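Local coordinates for protein UDP-galactopyranose mutase (Deinococcus radiodurans, PDB 3HE3) that probably interconverts UDP-galactopyranose and UDP-galactofuranose as a flavoenzyme that holds FAD and binds UDP-galactose, at residues R177-K182 / Y303-E308; A113-Q118 / N296-Y301; S276-H281 / Y324-A329; W184-S189 / V337-N342. All coordinates share one frame; numbering follows the deposited sequence.

Contact 1 of 4, residues R177-K182 / Y303-E308; sequences RGYTRK and YTRVSE. With UDP (uridine-5'-diphosphate), chain S.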
# COMPACT_ATOMS: atom_id res chain seq x y z
N ARG E 177 10.75 32.68 -18.92
CA ARG E 177 9.48 33.33 -19.23
C ARG E 177 8.39 32.35 -19.67
O ARG E 177 7.27 32.38 -19.16
CB ARG E 177 9.65 34.42 -20.28
CG ARG E 177 8.40 35.25 -20.47
CD ARG E 177 8.58 36.31 -21.51
NE ARG E 177 9.00 35.74 -22.79
CZ ARG E 177 8.70 36.28 -23.97
NH1 ARG E 177 7.97 37.38 -24.03
NH2 ARG E 177 9.12 35.70 -25.09
N GLY E 178 8.72 31.49 -20.63
CA GLY E 178 7.76 30.56 -21.18
C GLY E 178 7.33 29.51 -20.17
O GLY E 178 6.14 29.25 -20.00
N TYR E 179 8.31 28.89 -19.51
CA TYR E 179 8.03 27.88 -18.50
C TYR E 179 7.09 28.46 -17.45
O TYR E 179 6.07 27.86 -17.12
CB TYR E 179 9.33 27.41 -17.86
CG TYR E 179 9.17 26.22 -16.94
CD1 TYR E 179 9.56 24.95 -17.34
CD2 TYR E 179 8.63 26.37 -15.66
CE1 TYR E 179 9.41 23.86 -16.51
CE2 TYR E 179 8.49 25.28 -14.82
CZ TYR E 179 8.88 24.03 -15.25
OH TYR E 179 8.73 22.94 -14.41
N THR E 180 7.45 29.63 -16.93
CA THR E 180 6.70 30.28 -15.87
C THR E 180 5.25 30.56 -16.27
O THR E 180 4.32 30.27 -15.51
CB THR E 180 7.36 31.60 -15.43
OG1 THR E 180 8.73 31.35 -15.10
CG2 THR E 180 6.63 32.17 -14.23
N ARG E 181 5.07 31.12 -17.47
CA ARG E 181 3.73 31.42 -17.97
C ARG E 181 2.91 30.15 -18.11
O ARG E 181 1.71 30.14 -17.86
CB ARG E 181 3.80 32.14 -19.32
CG ARG E 181 4.22 33.59 -19.24
CD ARG E 181 4.20 34.23 -20.61
NE ARG E 181 4.72 35.59 -20.59
CZ ARG E 181 4.96 36.32 -21.68
NH1 ARG E 181 4.73 35.81 -22.88
NH2 ARG E 181 5.44 37.55 -21.57
N LYS E 182 3.57 29.07 -18.53
CA LYS E 182 2.89 27.79 -18.69
C LYS E 182 2.57 27.17 -17.33
O LYS E 182 1.49 26.62 -17.13
CB LYS E 182 3.74 26.84 -19.55
CG LYS E 182 3.07 25.50 -19.81
CD LYS E 182 3.68 24.78 -21.01
CE LYS E 182 5.18 24.59 -20.86
NZ LYS E 182 5.75 23.83 -22.01
N TYR E 303 2.74 20.24 -21.59
CA TYR E 303 3.31 19.83 -20.32
C TYR E 303 4.56 20.66 -20.01
O TYR E 303 5.17 21.24 -20.91
CB TYR E 303 3.62 18.33 -20.31
CG TYR E 303 4.30 17.81 -21.57
CD1 TYR E 303 5.67 17.97 -21.75
CD2 TYR E 303 3.58 17.16 -22.56
CE1 TYR E 303 6.30 17.49 -22.88
CE2 TYR E 303 4.21 16.68 -23.70
CZ TYR E 303 5.57 16.85 -23.85
OH TYR E 303 6.20 16.38 -24.98
N THR E 304 4.92 20.73 -18.73
CA THR E 304 6.09 21.50 -18.32
C THR E 304 7.33 20.63 -18.35
O THR E 304 8.43 21.12 -18.58
CB THR E 304 5.92 22.04 -16.89
OG1 THR E 304 5.40 21.01 -16.04
CG2 THR E 304 4.96 23.22 -16.89
N ARG E 305 7.14 19.33 -18.13
CA ARG E 305 8.27 18.42 -17.98
C ARG E 305 7.86 16.95 -17.97
O ARG E 305 6.70 16.62 -17.70
CB ARG E 305 9.00 18.74 -16.68
CG ARG E 305 8.07 18.76 -15.49
CD ARG E 305 8.77 19.27 -14.26
NE ARG E 305 7.95 19.13 -13.07
CZ ARG E 305 8.29 19.58 -11.86
NH1 ARG E 305 9.45 20.20 -11.70
NH2 ARG E 305 7.48 19.41 -10.83
N VAL E 306 8.82 16.09 -18.27
CA VAL E 306 8.66 14.65 -18.18
C VAL E 306 9.66 14.12 -17.17
O VAL E 306 10.81 14.55 -17.15
CB VAL E 306 9.00 13.94 -19.50
CG1 VAL E 306 8.18 12.67 -19.65
CG2 VAL E 306 8.80 14.88 -20.68
N SER E 307 9.22 13.18 -16.33
CA SER E 307 10.11 12.56 -15.36
C SER E 307 10.13 11.05 -15.55
O SER E 307 9.11 10.45 -15.89
CB SER E 307 9.67 12.91 -13.94
OG SER E 307 9.88 14.28 -13.67
N GLU E 308 11.30 10.45 -15.34
CA GLU E 308 11.44 9.00 -15.44
C GLU E 308 11.86 8.42 -14.09
O GLU E 308 13.00 8.62 -13.65
CB GLU E 308 12.43 8.62 -16.53
CG GLU E 308 12.38 7.15 -16.91
CD GLU E 308 13.29 6.82 -18.08
OE1 GLU E 308 13.25 5.67 -18.55
OE2 GLU E 308 14.03 7.72 -18.52
N1 UDP S . 11.54 27.76 -13.69
C2 UDP S . 11.67 28.15 -15.01
N3 UDP S . 12.35 27.36 -15.91
C4 UDP S . 12.90 26.16 -15.50
C5 UDP S . 12.76 25.77 -14.17
C6 UDP S . 12.15 26.62 -13.25
O2 UDP S . 11.18 29.22 -15.39
O4 UDP S . 13.50 25.45 -16.30
C1' UDP S . 10.81 28.63 -12.75
C2' UDP S . 9.33 28.29 -12.81
O2' UDP S . 8.57 29.47 -12.72
C3' UDP S . 9.11 27.43 -11.59
C4' UDP S . 10.16 27.95 -10.62
O4' UDP S . 11.24 28.38 -11.42
O3' UDP S . 7.81 27.58 -11.08
C5' UDP S . 10.61 26.91 -9.61
O5' UDP S . 10.90 25.69 -10.25
PA UDP S . 11.01 24.35 -9.37
O1A UDP S . 12.02 24.54 -8.30
O2A UDP S . 11.36 23.17 -10.21
O3A UDP S . 9.56 24.22 -8.68
PB UDP S . 8.71 22.86 -8.69
O1B UDP S . 7.81 22.84 -9.86
O2B UDP S . 7.92 22.77 -7.44
O3B UDP S . 9.63 21.70 -8.77

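Contact 2 of 4, residues A113-Q118 / N296-Y301; sequences ASVDGQ and NYPNDY. With UDP (uridine-5'-diphosphate), chain S.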
# COMPACT_ATOMS: atom_id res chain seq x y z
N ALA E 113 16.98 20.91 -19.83
CA ALA E 113 15.93 21.73 -20.41
C ALA E 113 16.02 21.69 -21.93
O ALA E 113 17.09 21.91 -22.51
CB ALA E 113 16.05 23.16 -19.92
N SER E 114 14.89 21.39 -22.57
CA SER E 114 14.83 21.35 -24.02
C SER E 114 14.74 22.77 -24.57
O SER E 114 13.70 23.41 -24.49
CB SER E 114 13.64 20.51 -24.48
OG SER E 114 13.70 20.27 -25.88
N VAL E 115 15.85 23.25 -25.11
CA VAL E 115 15.91 24.61 -25.61
C VAL E 115 16.66 24.63 -26.94
O VAL E 115 17.79 24.14 -27.03
CB VAL E 115 16.63 25.55 -24.61
CG1 VAL E 115 16.84 26.92 -25.22
CG2 VAL E 115 15.83 25.65 -23.32
N ASP E 116 16.02 25.19 -27.97
CA ASP E 116 16.62 25.25 -29.29
C ASP E 116 17.03 23.87 -29.77
O ASP E 116 18.10 23.71 -30.38
CB ASP E 116 17.84 26.18 -29.29
CG ASP E 116 17.44 27.64 -29.36
OD1 ASP E 116 16.23 27.93 -29.38
OD2 ASP E 116 18.35 28.50 -29.41
N GLY E 117 16.20 22.87 -29.49
CA GLY E 117 16.45 21.52 -29.94
C GLY E 117 17.63 20.85 -29.25
O GLY E 117 18.15 19.84 -29.73
N GLN E 118 18.07 21.42 -28.14
CA GLN E 118 19.13 20.81 -27.35
C GLN E 118 18.64 20.53 -25.94
O GLN E 118 17.65 21.12 -25.49
CB GLN E 118 20.35 21.72 -27.29
CG GLN E 118 20.90 22.14 -28.64
CD GLN E 118 21.90 23.27 -28.53
OE1 GLN E 118 21.69 24.36 -29.08
NE2 GLN E 118 22.99 23.04 -27.81
N ASN E 296 12.83 19.41 -18.77
CA ASN E 296 11.93 20.56 -18.77
C ASN E 296 11.61 21.05 -20.18
O ASN E 296 12.47 21.00 -21.07
CB ASN E 296 12.52 21.71 -17.97
CG ASN E 296 12.41 21.50 -16.47
OD1 ASN E 296 11.87 20.49 -16.01
ND2 ASN E 296 12.93 22.45 -15.71
N TYR E 297 10.39 21.53 -20.38
CA TYR E 297 10.00 22.08 -21.67
C TYR E 297 9.53 23.52 -21.55
O TYR E 297 8.34 23.79 -21.44
CB TYR E 297 8.93 21.19 -22.34
CG TYR E 297 9.49 19.86 -22.79
CD1 TYR E 297 9.29 18.71 -22.05
CD2 TYR E 297 10.26 19.77 -23.95
CE1 TYR E 297 9.82 17.49 -22.45
CE2 TYR E 297 10.79 18.57 -24.36
CZ TYR E 297 10.57 17.43 -23.61
OH TYR E 297 11.10 16.23 -24.02
N PRO E 298 10.48 24.46 -21.56
CA PRO E 298 10.21 25.89 -21.40
C PRO E 298 9.42 26.47 -22.57
O PRO E 298 8.59 27.35 -22.36
CB PRO E 298 11.61 26.52 -21.37
CG PRO E 298 12.55 25.39 -21.09
CD PRO E 298 11.92 24.18 -21.70
N ASN E 299 9.68 25.98 -23.77
CA ASN E 299 9.19 26.63 -24.98
C ASN E 299 8.28 25.79 -25.88
O ASN E 299 7.74 26.29 -26.86
CB ASN E 299 10.38 27.13 -25.81
CG ASN E 299 11.27 28.07 -25.03
OD1 ASN E 299 10.80 28.84 -24.20
ND2 ASN E 299 12.57 28.00 -25.29
N ASP E 300 8.12 24.52 -25.54
CA ASP E 300 7.32 23.62 -26.37
C ASP E 300 6.35 22.82 -25.52
O ASP E 300 6.56 22.65 -24.32
CB ASP E 300 8.25 22.69 -27.16
CG ASP E 300 9.40 23.42 -27.83
OD1 ASP E 300 10.56 23.26 -27.38
OD2 ASP E 300 9.16 24.18 -28.80
N TYR E 301 5.27 22.35 -26.14
CA TYR E 301 4.35 21.40 -25.51
C TYR E 301 3.44 21.98 -24.42
O TYR E 301 3.68 23.07 -23.90
CB TYR E 301 5.12 20.18 -24.98
CG TYR E 301 5.83 19.39 -26.05
CD1 TYR E 301 5.12 18.76 -27.06
CD2 TYR E 301 7.22 19.27 -26.05
CE1 TYR E 301 5.76 18.03 -28.05
CE2 TYR E 301 7.87 18.54 -27.03
CZ TYR E 301 7.14 17.93 -28.03
OH TYR E 301 7.78 17.20 -29.01
N1 UDP S . 11.54 27.76 -13.69
C2 UDP S . 11.67 28.15 -15.01
N3 UDP S . 12.35 27.36 -15.91
C4 UDP S . 12.90 26.16 -15.50
C5 UDP S . 12.76 25.77 -14.17
C6 UDP S . 12.15 26.62 -13.25
O2 UDP S . 11.18 29.22 -15.39
O4 UDP S . 13.50 25.45 -16.30
C1' UDP S . 10.81 28.63 -12.75
C2' UDP S . 9.33 28.29 -12.81
O2' UDP S . 8.57 29.47 -12.72
C3' UDP S . 9.11 27.43 -11.59
C4' UDP S . 10.16 27.95 -10.62
O4' UDP S . 11.24 28.38 -11.42
O3' UDP S . 7.81 27.58 -11.08
C5' UDP S . 10.61 26.91 -9.61
O5' UDP S . 10.90 25.69 -10.25
PA UDP S . 11.01 24.35 -9.37
O1A UDP S . 12.02 24.54 -8.30
O2A UDP S . 11.36 23.17 -10.21
O3A UDP S . 9.56 24.22 -8.68
PB UDP S . 8.71 22.86 -8.69
O1B UDP S . 7.81 22.84 -9.86
O2B UDP S . 7.92 22.77 -7.44
O3B UDP S . 9.63 21.70 -8.77
O HOH W 1 13.46 22.40 -27.88
O HOH W 2 11.00 23.74 -24.65
O HOH W 3 13.46 26.29 -27.51

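Contact 3 of 4, residues S276-H281 / Y324-A329; sequences SLEFRH and YEYPRA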
# COMPACT_ATOMS: atom_id res chain seq x y z
N SER E 276 -2.81 24.22 -9.49
CA SER E 276 -2.98 22.76 -9.50
C SER E 276 -2.26 22.10 -10.67
O SER E 276 -1.63 22.76 -11.49
CB SER E 276 -4.46 22.40 -9.50
OG SER E 276 -4.64 21.00 -9.39
N LEU E 277 -2.38 20.78 -10.75
CA LEU E 277 -1.68 20.00 -11.76
C LEU E 277 -2.45 18.77 -12.20
O LEU E 277 -3.21 18.19 -11.43
CB LEU E 277 -0.33 19.53 -11.21
CG LEU E 277 0.77 20.57 -11.12
CD1 LEU E 277 1.92 20.03 -10.29
CD2 LEU E 277 1.22 20.95 -12.52
N GLU E 278 -2.25 18.38 -13.45
CA GLU E 278 -2.71 17.08 -13.94
C GLU E 278 -1.50 16.23 -14.35
O GLU E 278 -0.56 16.74 -14.97
CB GLU E 278 -3.68 17.23 -15.10
CG GLU E 278 -3.61 16.06 -16.08
CD GLU E 278 -4.87 15.89 -16.90
OE1 GLU E 278 -5.65 16.87 -17.02
OE2 GLU E 278 -5.08 14.78 -17.43
N PHE E 279 -1.53 14.95 -14.00
CA PHE E 279 -0.42 14.05 -14.31
C PHE E 279 -0.85 12.98 -15.31
O PHE E 279 -1.92 12.37 -15.16
CB PHE E 279 0.10 13.40 -13.03
CG PHE E 279 0.32 14.36 -11.90
CD1 PHE E 279 -0.64 14.53 -10.92
CD2 PHE E 279 1.50 15.09 -11.81
CE1 PHE E 279 -0.44 15.42 -9.87
CE2 PHE E 279 1.70 15.97 -10.77
CZ PHE E 279 0.73 16.14 -9.80
N ARG E 280 -0.03 12.75 -16.32
CA ARG E 280 -0.29 11.65 -17.25
C ARG E 280 0.85 10.64 -17.24
O ARG E 280 1.94 10.90 -17.75
CB ARG E 280 -0.61 12.17 -18.65
CG ARG E 280 -1.94 12.93 -18.68
CD ARG E 280 -2.39 13.34 -20.07
NE ARG E 280 -3.17 14.58 -20.02
CZ ARG E 280 -4.07 14.95 -20.92
NH1 ARG E 280 -4.34 14.17 -21.96
NH2 ARG E 280 -4.72 16.10 -20.78
N HIS E 281 0.58 9.49 -16.63
CA HIS E 281 1.57 8.43 -16.50
C HIS E 281 1.54 7.51 -17.71
O HIS E 281 0.48 7.24 -18.27
CB HIS E 281 1.31 7.63 -15.23
CG HIS E 281 1.39 8.45 -13.98
ND1 HIS E 281 2.56 8.58 -13.25
CD2 HIS E 281 0.46 9.18 -13.32
CE1 HIS E 281 2.33 9.36 -12.20
NE2 HIS E 281 1.07 9.73 -12.23
N TYR E 324 3.98 12.90 -17.27
CA TYR E 324 3.93 14.23 -17.86
C TYR E 324 3.11 15.17 -16.98
O TYR E 324 2.02 14.81 -16.53
CB TYR E 324 3.35 14.18 -19.27
CG TYR E 324 4.25 13.49 -20.28
CD1 TYR E 324 5.18 14.22 -21.01
CD2 TYR E 324 4.18 12.12 -20.49
CE1 TYR E 324 6.01 13.60 -21.93
CE2 TYR E 324 5.01 11.49 -21.40
CZ TYR E 324 5.92 12.23 -22.12
OH TYR E 324 6.75 11.61 -23.03
N GLU E 325 3.63 16.36 -16.72
CA GLU E 325 2.94 17.32 -15.85
C GLU E 325 2.26 18.44 -16.62
O GLU E 325 2.91 19.21 -17.33
CB GLU E 325 3.89 17.92 -14.82
CG GLU E 325 4.15 17.04 -13.62
CD GLU E 325 5.08 17.70 -12.62
OE1 GLU E 325 6.11 17.09 -12.27
OE2 GLU E 325 4.78 18.84 -12.19
N TYR E 326 0.94 18.54 -16.46
CA TYR E 326 0.16 19.61 -17.06
C TYR E 326 -0.36 20.55 -15.98
O TYR E 326 -1.09 20.13 -15.09
CB TYR E 326 -1.03 19.04 -17.83
CG TYR E 326 -0.64 18.13 -18.97
CD1 TYR E 326 -0.41 16.78 -18.76
CD2 TYR E 326 -0.50 18.62 -20.26
CE1 TYR E 326 -0.04 15.94 -19.80
CE2 TYR E 326 -0.14 17.79 -21.31
CZ TYR E 326 0.09 16.45 -21.07
OH TYR E 326 0.45 15.62 -22.11
N PRO E 327 0.03 21.83 -16.06
CA PRO E 327 -0.46 22.81 -15.08
C PRO E 327 -1.96 23.06 -15.25
O PRO E 327 -2.45 23.11 -16.38
CB PRO E 327 0.35 24.08 -15.42
CG PRO E 327 1.53 23.59 -16.21
CD PRO E 327 1.01 22.42 -16.98
N ARG E 328 -2.67 23.21 -14.14
CA ARG E 328 -4.12 23.40 -14.15
C ARG E 328 -4.55 24.47 -13.15
O ARG E 328 -4.02 24.53 -12.04
CB ARG E 328 -4.83 22.08 -13.81
CG ARG E 328 -4.71 21.00 -14.88
CD ARG E 328 -5.55 21.35 -16.11
NE ARG E 328 -5.42 20.35 -17.17
CZ ARG E 328 -4.65 20.49 -18.24
NH1 ARG E 328 -3.93 21.59 -18.40
NH2 ARG E 328 -4.60 19.53 -19.15
N ALA E 329 -5.50 25.31 -13.54
CA ALA E 329 -6.03 26.32 -12.63
C ALA E 329 -6.93 25.69 -11.56
O ALA E 329 -6.98 26.17 -10.43
CB ALA E 329 -6.80 27.38 -13.41

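Contact 4 of 4, residues W184-S189 / V337-N342; sequences WGLDPS and VPRPEN. With UDP (uridine-5'-diphosphate), chain S.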
# COMPACT_ATOMS: atom_id res chain seq x y z
N TRP E 184 2.42 28.70 -14.19
CA TRP E 184 1.62 29.49 -13.25
C TRP E 184 0.37 30.11 -13.87
O TRP E 184 -0.63 30.31 -13.19
CB TRP E 184 2.48 30.59 -12.62
CG TRP E 184 3.59 30.05 -11.77
CD1 TRP E 184 4.90 29.92 -12.11
CD2 TRP E 184 3.47 29.57 -10.42
NE1 TRP E 184 5.61 29.39 -11.06
CE2 TRP E 184 4.76 29.16 -10.01
CE3 TRP E 184 2.40 29.44 -9.53
CZ2 TRP E 184 5.00 28.64 -8.75
CZ3 TRP E 184 2.65 28.92 -8.28
CH2 TRP E 184 3.93 28.53 -7.89
N GLY E 185 0.43 30.41 -15.16
CA GLY E 185 -0.66 31.12 -15.82
C GLY E 185 -0.47 32.61 -15.68
O GLY E 185 -1.33 33.40 -16.07
N LEU E 186 0.66 33.00 -15.10
CA LEU E 186 1.03 34.40 -14.94
C LEU E 186 2.37 34.66 -15.62
O LEU E 186 3.12 33.73 -15.91
CB LEU E 186 1.15 34.75 -13.46
CG LEU E 186 -0.10 35.21 -12.70
CD1 LEU E 186 -1.36 34.91 -13.48
CD2 LEU E 186 -0.15 34.59 -11.31
N ASP E 187 2.67 35.93 -15.88
CA ASP E 187 4.01 36.31 -16.30
C ASP E 187 4.90 36.27 -15.06
O ASP E 187 4.39 36.38 -13.95
CB ASP E 187 4.01 37.71 -16.91
CG ASP E 187 5.28 38.02 -17.69
OD1 ASP E 187 5.38 37.59 -18.86
OD2 ASP E 187 6.18 38.70 -17.14
N PRO E 188 6.21 36.09 -15.24
CA PRO E 188 7.10 36.13 -14.07
C PRO E 188 7.03 37.47 -13.34
O PRO E 188 7.37 37.54 -12.16
CB PRO E 188 8.48 35.91 -14.68
CG PRO E 188 8.22 35.12 -15.91
CD PRO E 188 6.92 35.64 -16.45
N SER E 189 6.58 38.52 -14.03
CA SER E 189 6.45 39.85 -13.44
C SER E 189 5.25 39.94 -12.51
O SER E 189 5.20 40.79 -11.63
CB SER E 189 6.36 40.92 -14.52
OG SER E 189 5.10 40.88 -15.16
N VAL E 337 0.20 30.47 -4.61
CA VAL E 337 0.54 31.40 -5.69
C VAL E 337 1.14 32.69 -5.13
O VAL E 337 0.41 33.64 -4.84
CB VAL E 337 -0.68 31.73 -6.55
CG1 VAL E 337 -0.27 32.57 -7.76
CG2 VAL E 337 -1.38 30.45 -6.98
N PRO E 338 2.47 32.71 -4.98
CA PRO E 338 3.23 33.77 -4.30
C PRO E 338 3.23 35.10 -5.04
O PRO E 338 4.08 35.33 -5.91
CB PRO E 338 4.65 33.20 -4.23
CG PRO E 338 4.49 31.72 -4.47
CD PRO E 338 3.35 31.63 -5.43
N ARG E 339 2.30 35.97 -4.69
CA ARG E 339 2.25 37.31 -5.26
C ARG E 339 1.65 38.29 -4.26
O ARG E 339 0.89 37.90 -3.37
CB ARG E 339 1.46 37.31 -6.58
CG ARG E 339 0.08 36.70 -6.48
CD ARG E 339 -0.56 36.62 -7.85
NE ARG E 339 -0.26 37.82 -8.63
CZ ARG E 339 -0.99 38.25 -9.65
NH1 ARG E 339 -2.08 37.58 -10.02
NH2 ARG E 339 -0.64 39.35 -10.30
N PRO E 340 2.00 39.58 -4.40
CA PRO E 340 1.59 40.63 -3.47
C PRO E 340 0.11 40.57 -3.08
O PRO E 340 -0.20 40.56 -1.89
CB PRO E 340 1.89 41.91 -4.24
CG PRO E 340 3.07 41.54 -5.08
CD PRO E 340 2.85 40.11 -5.48
N GLU E 341 -0.79 40.52 -4.06
CA GLU E 341 -2.22 40.48 -3.78
C GLU E 341 -2.61 39.25 -2.96
O GLU E 341 -3.50 39.31 -2.11
CB GLU E 341 -3.04 40.54 -5.07
CG GLU E 341 -3.40 39.17 -5.63
CD GLU E 341 -4.26 39.25 -6.89
OE1 GLU E 341 -4.04 40.18 -7.70
OE2 GLU E 341 -5.15 38.39 -7.07
N ASN E 342 -1.94 38.13 -3.21
CA ASN E 342 -2.27 36.87 -2.55
C ASN E 342 -1.70 36.78 -1.14
O ASN E 342 -2.30 36.17 -0.25
CB ASN E 342 -1.80 35.68 -3.39
CG ASN E 342 -2.60 35.53 -4.67
OD1 ASN E 342 -3.72 36.03 -4.78
ND2 ASN E 342 -2.04 34.83 -5.64
N1 UDP S . 11.54 27.76 -13.69
C2 UDP S . 11.67 28.15 -15.01
N3 UDP S . 12.35 27.36 -15.91
C4 UDP S . 12.90 26.16 -15.50
C5 UDP S . 12.76 25.77 -14.17
C6 UDP S . 12.15 26.62 -13.25
O2 UDP S . 11.18 29.22 -15.39
O4 UDP S . 13.50 25.45 -16.30
C1' UDP S . 10.81 28.63 -12.75
C2' UDP S . 9.33 28.29 -12.81
O2' UDP S . 8.57 29.47 -12.72
C3' UDP S . 9.11 27.43 -11.59
C4' UDP S . 10.16 27.95 -10.62
O4' UDP S . 11.24 28.38 -11.42
O3' UDP S . 7.81 27.58 -11.08
C5' UDP S . 10.61 26.91 -9.61
O5' UDP S . 10.90 25.69 -10.25
PA UDP S . 11.01 24.35 -9.37
O1A UDP S . 12.02 24.54 -8.30
O2A UDP S . 11.36 23.17 -10.21
O3A UDP S . 9.56 24.22 -8.68
PB UDP S . 8.71 22.86 -8.69
O1B UDP S . 7.81 22.84 -9.86
O2B UDP S . 7.92 22.77 -7.44
O3B UDP S . 9.63 21.70 -8.77

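Contact 1 of 4, residues R177-K182 / Y303-E308
The helical residues Tyr179 and Lys182 meet the loop residues Tyr303 and Thr304 that lead into strand 305-308, and Arg305 at its start; the backbones come closest at Tyr179 and Thr304, whose CA atoms are 6.7 Å apart. The Tyr179 ring lies between ligand and loop. One face carries the uracil of UDP, with C4 3.9 Å above the ring plane and offset toward the rim. Thr304 CG2 is over the opposite face. The phenol end runs on past Thr304, and Tyr179 OH stops 3.7 Å from Arg305 CD. Tyr179 CG is anti to the backbone N (chi1 -172°), which carries the ring out from the helix to the nucleotide.

This is one wall of the UDP site. Helix 169-184 supplies the uridine end and the strand supplies the diphosphate end. On the helix, Thr180 OG1 accepts a hydrogen bond from the ribose O2' of UDP at 3.0 Å. On the strand, the extended Arg305 side chain sends NH1 to the terminal phosphate oxygen O3B of UDP, 3.3 Å away and at the guanidinium edge. Arg305 NE is turned to Glu325 in a salt bridge, which probably helps to fix the guanidinium.

Lys182, one turn along the helix from Tyr179, bends at chi3 (56°). Lys182 NZ donates to Tyr303 O at 2.9 Å, tilted 34° from the carbonyl plane. With Tyr297 O and Tyr301 O, three backbone carbonyls grip the ammonium and probably stabilise its charge.

Contact 2 of 4, residues A113-Q118 / N296-Y301
Ser114 and Asn296 are joined by the direct hydrogen bond of this contact. Ser114 N donates to Asn296 O at 2.9 Å, nearly straight at 173°. Ala113 and Asn296 form a parallel bridge here, where strand 111-115 runs beside strand 294-296 in the mixed sheet.

Waters carry the other polar links. One water accepts from Asn299 N and donates to Ser114 O and Asp300 OD1, linking strand residue Ser114 to the 296-301 loop. A second donates to Asp300 OD1, accepts from Gly117 N and bonds to Ser114 OG. A third accepts from Asp116 N and Asn299 ND2. These last two reach the type I' turn from Val115 to Gln118.

Packing is modest. Ser114 CB comes 3.4 Å from Tyr297 CE2, oblique to the ring. Val115 CG2 meets Pro298 CG at 4.0 Å, the two side chains crossing at about a right angle. Pro298 CD sits 3.4 Å from Ser114 O. Tyr301 CD2 covers a face of the Tyr297 ring, 3.7 Å above its plane. Replacing Tyr297 by an alanine would probably open a gap beside Ser114 CB and leave the Tyr301 ring without that neighbour.

One polar group serves the ligand. With chi1 at -77° the Asn296 amide is carried off the strand to the uracil, and Asn296 ND2 donates to UDP O4 at 3.1 Å. The strand bond next to it probably helps to steady the Asn296 backbone. The chemistry implies a direct strand pairing beside the uracil and a water-bridged joint farther out.

Contact 3 of 4, residues S276-H281 / Y324-A329
Glu278 and Tyr326 form the central hydrogen-bonded pair of two antiparallel strands. Glu278 N donates to Tyr326 O at 2.7 Å, in the carbonyl plane, and Tyr326 N returns a bond to Glu278 O. Ser276 with Arg328 and Arg280 with Tyr324 make the flanking two-bond pairs. Leu277 with Pro327 and Phe279 with Glu325 are the non-hydrogen-bonded pairs between them.

On the face of Glu278, Arg280 and Arg328 a salt-bridge network spreads over the strands. Arg328 NE reaches Glu278 OE1 by a salt bridge with a weak hydrogen bond, 3.5 Å. Arg280 NE lies 3.2 Å from Glu278 OE2, which is well out of the guanidinium plane, an attraction of charges alone. Arg280 also stands over the Tyr326 ring in a cation-pi contact, with CZ 4.5 Å from the centroid. The arginines come close, Arg280 NH2 and Arg328 NH2 3.8 Å apart, and the carboxylate probably offsets their charges. Arg328 bends at chi2 (-72°), which turns its guanidinium back over Tyr326 CB and lets NH1 bond to Pro327 O. A methionine at Arg328 would probably leave Glu278 OE1 without its cross-strand charge and Pro327 O without this donor.

The other face is more apolar. Leu277 CD2 rests 3.6 Å from Pro327 CA, and Glu325 CG lies at the edge of the Phe279 ring, 3.8 Å from CD2. This is a regular antiparallel strand pair: 274-284 is the outermost strand of the chain's mixed sheet and 320-336 its neighbour, with Leu277 and Glu325, whose carboxylate serves Arg305, touching FAD.

Contact 4 of 4, residues W184-S189 / V337-N342
Trp184 and Leu186 pack against the extended residues Val337 to Arg339, and every link between the two segments is van der Waals. The indole and Val337 make the buried part. The six-membered ring reaches the other segment, with Trp184 CZ3 4.0 Å from Pro338 CD and 4.2 Å from Val337 CA. The indole and the proline cross at about a right angle. With chi1 -65° and chi2 100° the indole lies with its benzo end at Val337 and Pro338 and its pyrrole end at UDP. Trp184 NE1 donates to UDP O3' at 2.8 Å. A weak bond joins Trp184 NE1 to UDP O2' at 3.4 Å.

Leu186 and Arg339, both partly exposed, make the solvent side. Leu186 CD2 meets Val337 CG1 at 4.1 Å. Leu186 CD2 also lies over a face of the Arg339 guanidinium, 3.8 Å from NH1. Glu341 OE1 is over the opposite face, a long contact of charges only.

Each segment is braced from within. Asp187 OD2 accepts from Ser189 N and Ser189 OG on opposite faces of its plane, the first bond making an Asx turn. Asn342 ND2 donates to Val337 O at 2.8 Å, tying Val337 to the start of helix 340-355. Arg339 is its N-cap residue. The arrangement is a loop junction behind the ribose pocket, where the end of helix 169-184 and the loop after it meet the residues leading into helix 340-355.

Contacts 1, 2 and 3 share the mixed sheet. Contact 2 lies near one margin, contact 3 forms the other, and contact 1 brings helix 169-184 onto strand 305-308 between them. Centres of contacts 1 and 2 are about 9 Å apart, those of contacts 1 and 3 about 10 Å. The centre of contact 4 is about 16 Å from that of contact 1, and the Arg181–Asp187 salt bridge joins the two. Along the chain come 113-118, 177-182, 184-189, 276-281, 296-301, 303-308, 324-329 and 337-342. Contact 3 nests within contact 4; other pairs cross. Contacts 1, 2 and 4 touch UDP, so parts far apart in sequence help to line one nucleotide site, with contact 3 reaching FAD.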